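Local structure of galactonate dehydratase (5OLC) at residues A[68-73]-A[100-105]; A[84-89]-A[104-109]; A[112-117]-A[283-288]. The protein belongs to the enolase superfamily, each of its subunits pairing an N-terminal capping domain with a TIM-barrel domain in an assembly of eight chains. All coordinates share one frame; numbering follows the deposited sequence.

Contact 1. Residues A[68-73]-A[100-105]; sequences DFFTPF and GVLQAA
Phe70 and Leu102 meet because both turn CG away from their own carbonyl carbon, with chi1 at -57° and -76°; the Phe70 ring and the isobutyl group of the leucine are thus carried into the gap between two helices. The far end of the ring does the touching. Its CZ lies 3.6 Å from Leu102 CD2. One turn further along the second helix, Ala105 offers its methyl group to the rim of the same ring: CB stands near the ring plane, 3.7 Å from Phe70 CE2. The ring end thus meets two side chains one helical turn apart, Leu102 obliquely and Ala105 at its rim, and a third neighbour leans on the ring from its own segment, Phe69 CD2 standing 3.6 Å above the plane of the Phe70 ring and toward its rim. Phe69 reaches that place with CG swung round beside the carbonyl carbon (chi1 171°), and its CD2 comes a looser 4.2 Å from Leu102 CD2. No hydrogen bond crosses between 68-73 and 100-105, and the cohesion is purely apolar. Beyond the pair, Phe70 also rests on Met89 and Ile109, whereas Phe69 packs on Pro59 of a neighbouring subunit and Leu102 on Val101 of that same subunit, so that the contact runs from the interior to a subunit interface. The C-terminal part of helix 60-70 is in this way joined to the start of helix 101-120, within the helical bundle that follows the three-stranded antiparallel sheet in the capping domain of enolase-superfamily proteins.

Contact 2. Residues A[84-89]-A[104-109]; sequences VLWQEM and AAISAI
Met89 and Ile106 have the nearest CA atoms of the two segments in an antiparallel helix pair of the capping-domain bundle, where the segments 84-89 and 104-109, on helices 82-93 and 101-120, run at 165° to each other. The short axes stay 10.6 Å apart, a spacing filled by medium-sized and large side chains rather than by backbone meeting backbone.

The apolar packing centres on Met89. Its chain and that of Ile106 slide past each other in opposite directions, so that Met89 CB lies 3.8 Å from Ile106 CD1 while the methyl CE, at the other end of the methionine, lies equally far from Ile106 CG2. A bend in the last torsion, chi3 -83°, folds this methyl back so that it also reaches Ile109 CG2 at 3.7 Å. The sulfur meets the second branch of the same isoleucine, with Met89 SD 3.6 Å from Ile109 CD1. Phe70, from helix 60-70, also packs on Ile106.

A CH-pi contact makes up the second kind of interaction. Ile106 CG2 sits over one face of the Trp86 indole, 3.8 Å from the centroid of the five-membered ring and 20° off its normal. This methyl therefore serves two partners, bridging the indole and the end of the methionine.

Polar bonding between 84-89 and 104-109 is absent, and two polar side-chain groups find partners beyond them. Ser107 turns to the carbonyl of Gln103 on its own helix, and the indole N-H of Trp86 is spent on the backbone oxygen of Gly282. With its hydrogen bond directed there, Trp86 NE1 still comes within 3.6 Å of Ile106 CG2, which lies above it on the ring face.

Contact 3. Residues A[112-117]-A[283-288]; sequences ALWDIK and GLTEVK
The CA atoms of Trp114 and Leu284, 7.5 Å apart, are the nearest pair between 112-117 and 283-288, near the first turn of helix 283-296, and the indole spans the gap. Trp114 NE1 donates to Thr285 OG1 at 3.0 Å in a nearly straight bond, the N-H...O angle being 178°, and the oxygen lies in the ring plane. That OG1 lies anti to its own carbonyl carbon (chi1 -57°), which turns it to the indole. Asp110 holds the same hydroxyl through its carboxylate, so two hydrogen bonds grip this buried atom and probably hold the threonine in its rotamer. Leu284 CB rests on one face of the ring, 3.9 Å from the centroid of the five-membered ring and 17° off the normal, a CH-pi contact, while Leu284 CD1 lies 3.7 Å from Trp114 CB. Over the opposite face comes the aliphatic arm of Lys117, with CE 3.7 Å above the plane. The indole is thus clasped on both faces, with His82, Val125 and Leu128 nearby. A capping-domain helix packed through such a tryptophan on a barrel helix forms part of the interface between the two domains of the enolase-superfamily fold.

Overall arrangement
All three contacts are buried, and all use helix 101-120, at successive places along its length. Contacts 1 and 2 stay within the capping domain, have centres 7 Å apart, share Ala104 and Ala105 and touch directly, so they form one apolar core. Contact 3 instead joins the capping domain to the barrel. It lies about 15 Å from contact 1, centre to centre, without touching it, but meets contact 2 where Trp86 packs on Thr285 and Glu286. The chemistry shifts accordingly: hydrocarbon and sulfur packing inside the bundle, CH-pi packing in contacts 2 and 3, and a direct hydrogen bond only across the domain boundary.

Contact 1. Residues A[68-73]-A[100-105]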
# COMPACT_ATOMS: atom_id res chain seq x y z
N ASP A 68 19.15 -11.32 38.74
CA ASP A 68 20.35 -10.82 39.42
C ASP A 68 20.83 -9.49 38.82
O ASP A 68 21.43 -8.67 39.53
CB ASP A 68 21.49 -11.84 39.34
CG ASP A 68 21.32 -13.15 40.09
OD1 ASP A 68 20.32 -13.30 40.82
OD2 ASP A 68 22.20 -14.03 39.95
N PHE A 69 20.60 -9.29 37.49
CA PHE A 69 20.99 -8.07 36.79
C PHE A 69 20.17 -6.87 37.25
O PHE A 69 20.75 -5.82 37.50
CB PHE A 69 20.94 -8.24 35.25
CG PHE A 69 21.12 -6.95 34.49
CD1 PHE A 69 22.38 -6.38 34.32
CD2 PHE A 69 20.02 -6.28 33.95
CE1 PHE A 69 22.53 -5.17 33.64
CE2 PHE A 69 20.18 -5.08 33.26
CZ PHE A 69 21.43 -4.53 33.12
N PHE A 70 18.85 -7.05 37.38
CA PHE A 70 17.91 -6.01 37.81
C PHE A 70 17.84 -5.82 39.30
O PHE A 70 17.39 -4.76 39.75
CB PHE A 70 16.48 -6.28 37.30
CG PHE A 70 16.36 -6.41 35.80
CD1 PHE A 70 16.64 -5.33 34.96
CD2 PHE A 70 15.95 -7.61 35.22
CE1 PHE A 70 16.53 -5.46 33.59
CE2 PHE A 70 15.84 -7.74 33.85
CZ PHE A 70 16.12 -6.66 33.04
N THR A 71 18.24 -6.86 40.08
CA THR A 71 18.13 -6.84 41.54
C THR A 71 18.78 -5.58 42.12
O THR A 71 18.04 -4.91 42.83
CB THR A 71 18.58 -8.16 42.16
OG1 THR A 71 17.72 -9.19 41.67
CG2 THR A 71 18.49 -8.17 43.66
N PRO A 72 20.01 -5.13 41.75
CA PRO A 72 20.54 -3.87 42.33
C PRO A 72 19.64 -2.63 42.23
O PRO A 72 19.58 -1.88 43.21
CB PRO A 72 21.86 -3.66 41.60
CG PRO A 72 22.30 -5.02 41.24
CD PRO A 72 21.03 -5.78 40.91
N PHE A 73 18.93 -2.42 41.08
CA PHE A 73 18.06 -1.26 40.84
C PHE A 73 16.59 -1.44 41.27
O PHE A 73 15.72 -0.64 40.90
CB PHE A 73 18.10 -0.79 39.37
CG PHE A 73 19.17 -1.38 38.49
CD1 PHE A 73 20.42 -0.77 38.39
CD2 PHE A 73 18.91 -2.49 37.71
CE1 PHE A 73 21.40 -1.30 37.55
CE2 PHE A 73 19.89 -3.01 36.86
CZ PHE A 73 21.13 -2.42 36.80
N GLY A 100 13.21 -12.48 24.33
CA GLY A 100 13.83 -13.57 25.07
C GLY A 100 14.01 -13.45 26.57
O GLY A 100 13.10 -13.08 27.30
N VAL A 101 15.22 -13.85 27.00
CA VAL A 101 15.75 -14.02 28.35
C VAL A 101 15.50 -12.81 29.28
O VAL A 101 14.81 -13.03 30.27
CB VAL A 101 17.25 -14.44 28.31
CG1 VAL A 101 17.95 -14.23 29.66
CG2 VAL A 101 17.38 -15.90 27.86
N LEU A 102 16.02 -11.58 28.99
CA LEU A 102 15.77 -10.44 29.91
C LEU A 102 14.27 -10.09 30.07
O LEU A 102 13.90 -9.57 31.11
CB LEU A 102 16.59 -9.19 29.58
CG LEU A 102 18.07 -9.22 29.98
CD1 LEU A 102 18.82 -8.09 29.35
CD2 LEU A 102 18.26 -9.17 31.48
N GLN A 103 13.42 -10.46 29.08
CA GLN A 103 11.98 -10.25 29.16
C GLN A 103 11.36 -11.23 30.16
O GLN A 103 10.44 -10.83 30.90
CB GLN A 103 11.27 -10.34 27.78
CG GLN A 103 11.55 -9.16 26.84
CD GLN A 103 11.64 -7.81 27.54
OE1 GLN A 103 10.72 -7.37 28.25
NE2 GLN A 103 12.77 -7.13 27.37
N ALA A 104 11.88 -12.48 30.22
CA ALA A 104 11.42 -13.49 31.17
C ALA A 104 11.92 -13.16 32.61
O ALA A 104 11.26 -13.56 33.58
CB ALA A 104 11.84 -14.88 30.73
N ALA A 105 13.05 -12.41 32.74
CA ALA A 105 13.55 -11.92 34.03
C ALA A 105 12.59 -10.83 34.51
O ALA A 105 12.14 -10.90 35.67
CB ALA A 105 14.95 -11.35 33.87

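Contact 2. Residues A[84-89]-A[104-109]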
# COMPACT_ATOMS: atom_id res chain seq x y z
N VAL A 84 6.38 1.53 37.89
CA VAL A 84 7.58 2.35 38.05
C VAL A 84 8.82 1.44 38.00
O VAL A 84 9.85 1.82 37.44
CB VAL A 84 7.55 3.22 39.34
CG1 VAL A 84 8.62 4.31 39.33
CG2 VAL A 84 6.18 3.83 39.55
N LEU A 85 8.67 0.21 38.54
CA LEU A 85 9.73 -0.81 38.55
C LEU A 85 9.90 -1.40 37.16
O LEU A 85 11.04 -1.53 36.71
CB LEU A 85 9.46 -1.91 39.60
CG LEU A 85 9.21 -1.44 41.03
CD1 LEU A 85 8.68 -2.54 41.89
CD2 LEU A 85 10.46 -0.84 41.65
N TRP A 86 8.77 -1.71 36.47
CA TRP A 86 8.74 -2.28 35.11
C TRP A 86 9.44 -1.34 34.16
O TRP A 86 10.30 -1.79 33.42
CB TRP A 86 7.30 -2.54 34.65
CG TRP A 86 7.18 -3.55 33.56
CD1 TRP A 86 6.77 -4.84 33.68
CD2 TRP A 86 7.43 -3.34 32.16
NE1 TRP A 86 6.80 -5.46 32.45
CE2 TRP A 86 7.19 -4.56 31.50
CE3 TRP A 86 7.85 -2.23 31.40
CZ2 TRP A 86 7.34 -4.71 30.12
CZ3 TRP A 86 8.05 -2.39 30.04
CH2 TRP A 86 7.79 -3.62 29.41
N GLN A 87 9.14 -0.05 34.24
CA GLN A 87 9.79 0.96 33.41
C GLN A 87 11.28 1.15 33.73
O GLN A 87 12.05 1.48 32.83
CB GLN A 87 9.02 2.29 33.47
CG GLN A 87 7.84 2.33 32.50
CD GLN A 87 8.27 2.25 31.05
OE1 GLN A 87 8.93 3.15 30.51
NE2 GLN A 87 7.92 1.15 30.39
N GLU A 88 11.69 0.93 34.99
CA GLU A 88 13.11 1.03 35.37
C GLU A 88 13.86 -0.13 34.71
O GLU A 88 14.84 0.10 34.01
CB GLU A 88 13.29 1.04 36.91
CG GLU A 88 14.74 0.99 37.38
CD GLU A 88 15.63 2.22 37.27
OE1 GLU A 88 16.79 2.13 37.72
OE2 GLU A 88 15.18 3.27 36.74
N MET A 89 13.34 -1.37 34.87
CA MET A 89 13.87 -2.60 34.29
C MET A 89 13.92 -2.49 32.79
O MET A 89 14.90 -2.91 32.20
CB MET A 89 12.99 -3.79 34.68
CG MET A 89 13.13 -4.20 36.14
SD MET A 89 12.30 -5.78 36.39
CE MET A 89 10.65 -5.26 36.62
N ALA A 104 11.88 -12.48 30.22
CA ALA A 104 11.42 -13.49 31.17
C ALA A 104 11.92 -13.16 32.61
O ALA A 104 11.26 -13.56 33.58
CB ALA A 104 11.84 -14.88 30.73
N ALA A 105 13.05 -12.41 32.74
CA ALA A 105 13.55 -11.92 34.03
C ALA A 105 12.59 -10.83 34.51
O ALA A 105 12.14 -10.90 35.67
CB ALA A 105 14.95 -11.35 33.87
N ILE A 106 12.22 -9.86 33.60
CA ILE A 106 11.25 -8.76 33.86
C ILE A 106 9.88 -9.34 34.18
O ILE A 106 9.23 -8.85 35.10
CB ILE A 106 11.19 -7.66 32.75
CG1 ILE A 106 12.56 -6.98 32.53
CG2 ILE A 106 10.16 -6.59 33.11
CD1 ILE A 106 12.62 -5.83 31.53
N SER A 107 9.45 -10.40 33.44
CA SER A 107 8.16 -11.10 33.66
C SER A 107 8.08 -11.69 35.06
O SER A 107 7.09 -11.48 35.76
CB SER A 107 7.95 -12.23 32.65
OG SER A 107 7.88 -11.80 31.30
N ALA A 108 9.13 -12.47 35.46
CA ALA A 108 9.26 -13.14 36.74
C ALA A 108 9.10 -12.17 37.91
O ALA A 108 8.25 -12.43 38.76
CB ALA A 108 10.59 -13.85 36.81
N ILE A 109 9.85 -11.02 37.90
CA ILE A 109 9.73 -9.95 38.91
C ILE A 109 8.30 -9.38 38.90
O ILE A 109 7.71 -9.27 39.97
CB ILE A 109 10.81 -8.84 38.69
CG1 ILE A 109 12.23 -9.39 38.99
CG2 ILE A 109 10.52 -7.58 39.53
CD1 ILE A 109 13.33 -8.80 38.16

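Contact 3. Residues A[112-117]-A[283-288]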
# COMPACT_ATOMS: atom_id res chain seq x y z
N ALA A 112 5.54 -11.62 40.59
CA ALA A 112 5.74 -11.54 42.04
C ALA A 112 5.26 -10.18 42.62
O ALA A 112 4.72 -10.17 43.73
CB ALA A 112 7.19 -11.82 42.41
N LEU A 113 5.42 -9.06 41.88
CA LEU A 113 4.95 -7.72 42.33
C LEU A 113 3.41 -7.61 42.30
O LEU A 113 2.83 -6.68 42.91
CB LEU A 113 5.54 -6.60 41.47
CG LEU A 113 7.01 -6.33 41.59
CD1 LEU A 113 7.50 -5.54 40.40
CD2 LEU A 113 7.34 -5.65 42.89
N TRP A 114 2.77 -8.51 41.54
CA TRP A 114 1.33 -8.62 41.40
C TRP A 114 0.79 -9.52 42.50
O TRP A 114 -0.35 -9.31 42.93
CB TRP A 114 0.92 -9.10 39.99
CG TRP A 114 0.76 -7.98 38.99
CD1 TRP A 114 1.70 -7.52 38.12
CD2 TRP A 114 -0.38 -7.12 38.84
NE1 TRP A 114 1.22 -6.44 37.43
CE2 TRP A 114 -0.05 -6.16 37.86
CE3 TRP A 114 -1.65 -7.07 39.45
CZ2 TRP A 114 -0.97 -5.18 37.43
CZ3 TRP A 114 -2.55 -6.09 39.03
CH2 TRP A 114 -2.20 -5.16 38.04
N ASP A 115 1.62 -10.48 43.00
CA ASP A 115 1.25 -11.34 44.13
C ASP A 115 1.34 -10.48 45.37
O ASP A 115 0.39 -10.48 46.15
CB ASP A 115 2.16 -12.57 44.26
CG ASP A 115 1.59 -13.71 45.11
OD1 ASP A 115 0.34 -13.81 45.23
OD2 ASP A 115 2.40 -14.54 45.61
N ILE A 116 2.44 -9.67 45.51
CA ILE A 116 2.66 -8.71 46.59
C ILE A 116 1.49 -7.75 46.67
O ILE A 116 0.88 -7.68 47.72
CB ILE A 116 4.01 -7.94 46.44
CG1 ILE A 116 5.21 -8.77 46.96
CG2 ILE A 116 3.97 -6.55 47.13
CD1 ILE A 116 6.61 -8.23 46.59
N LYS A 117 1.15 -7.05 45.57
CA LYS A 117 0.05 -6.07 45.49
C LYS A 117 -1.27 -6.67 45.88
O LYS A 117 -2.01 -6.05 46.64
CB LYS A 117 -0.05 -5.51 44.08
CG LYS A 117 0.21 -4.01 43.97
CD LYS A 117 0.27 -3.55 42.49
CE LYS A 117 -0.93 -4.00 41.67
NZ LYS A 117 -2.22 -3.89 42.43
N GLY A 283 5.33 -10.12 31.77
CA GLY A 283 4.55 -10.29 32.99
C GLY A 283 3.08 -9.97 32.86
O GLY A 283 2.56 -9.90 31.75
N LEU A 284 2.41 -9.77 34.00
CA LEU A 284 0.98 -9.45 33.99
C LEU A 284 0.72 -8.05 33.47
O LEU A 284 -0.26 -7.85 32.75
CB LEU A 284 0.35 -9.64 35.37
CG LEU A 284 -0.02 -11.08 35.72
CD1 LEU A 284 -0.12 -11.27 37.20
CD2 LEU A 284 -1.30 -11.54 34.98
N THR A 285 1.64 -7.09 33.79
CA THR A 285 1.59 -5.71 33.32
C THR A 285 1.59 -5.68 31.83
O THR A 285 0.73 -5.03 31.28
CB THR A 285 2.76 -4.90 33.89
OG1 THR A 285 2.73 -4.98 35.32
CG2 THR A 285 2.78 -3.44 33.41
N GLU A 286 2.54 -6.37 31.16
CA GLU A 286 2.58 -6.31 29.70
C GLU A 286 1.55 -7.16 29.04
O GLU A 286 0.94 -6.64 28.11
CB GLU A 286 3.96 -6.57 29.09
CG GLU A 286 4.18 -5.80 27.80
CD GLU A 286 4.58 -4.34 27.94
OE1 GLU A 286 4.30 -3.73 28.99
OE2 GLU A 286 5.19 -3.80 26.98
N VAL A 287 1.27 -8.41 29.50
CA VAL A 287 0.20 -9.21 28.88
C VAL A 287 -1.13 -8.47 28.95
O VAL A 287 -1.92 -8.57 28.01
CB VAL A 287 0.11 -10.66 29.36
CG1 VAL A 287 -1.08 -11.38 28.73
CG2 VAL A 287 1.40 -11.40 29.00
N LYS A 288 -1.35 -7.64 30.00
CA LYS A 288 -2.56 -6.79 30.07
C LYS A 288 -2.52 -5.72 28.97
O LYS A 288 -3.55 -5.46 28.34
CB LYS A 288 -2.71 -6.10 31.44
CG LYS A 288 -4.08 -6.29 32.11
CD LYS A 288 -5.27 -5.70 31.33
CE LYS A 288 -6.35 -5.18 32.25
NZ LYS A 288 -7.62 -4.91 31.51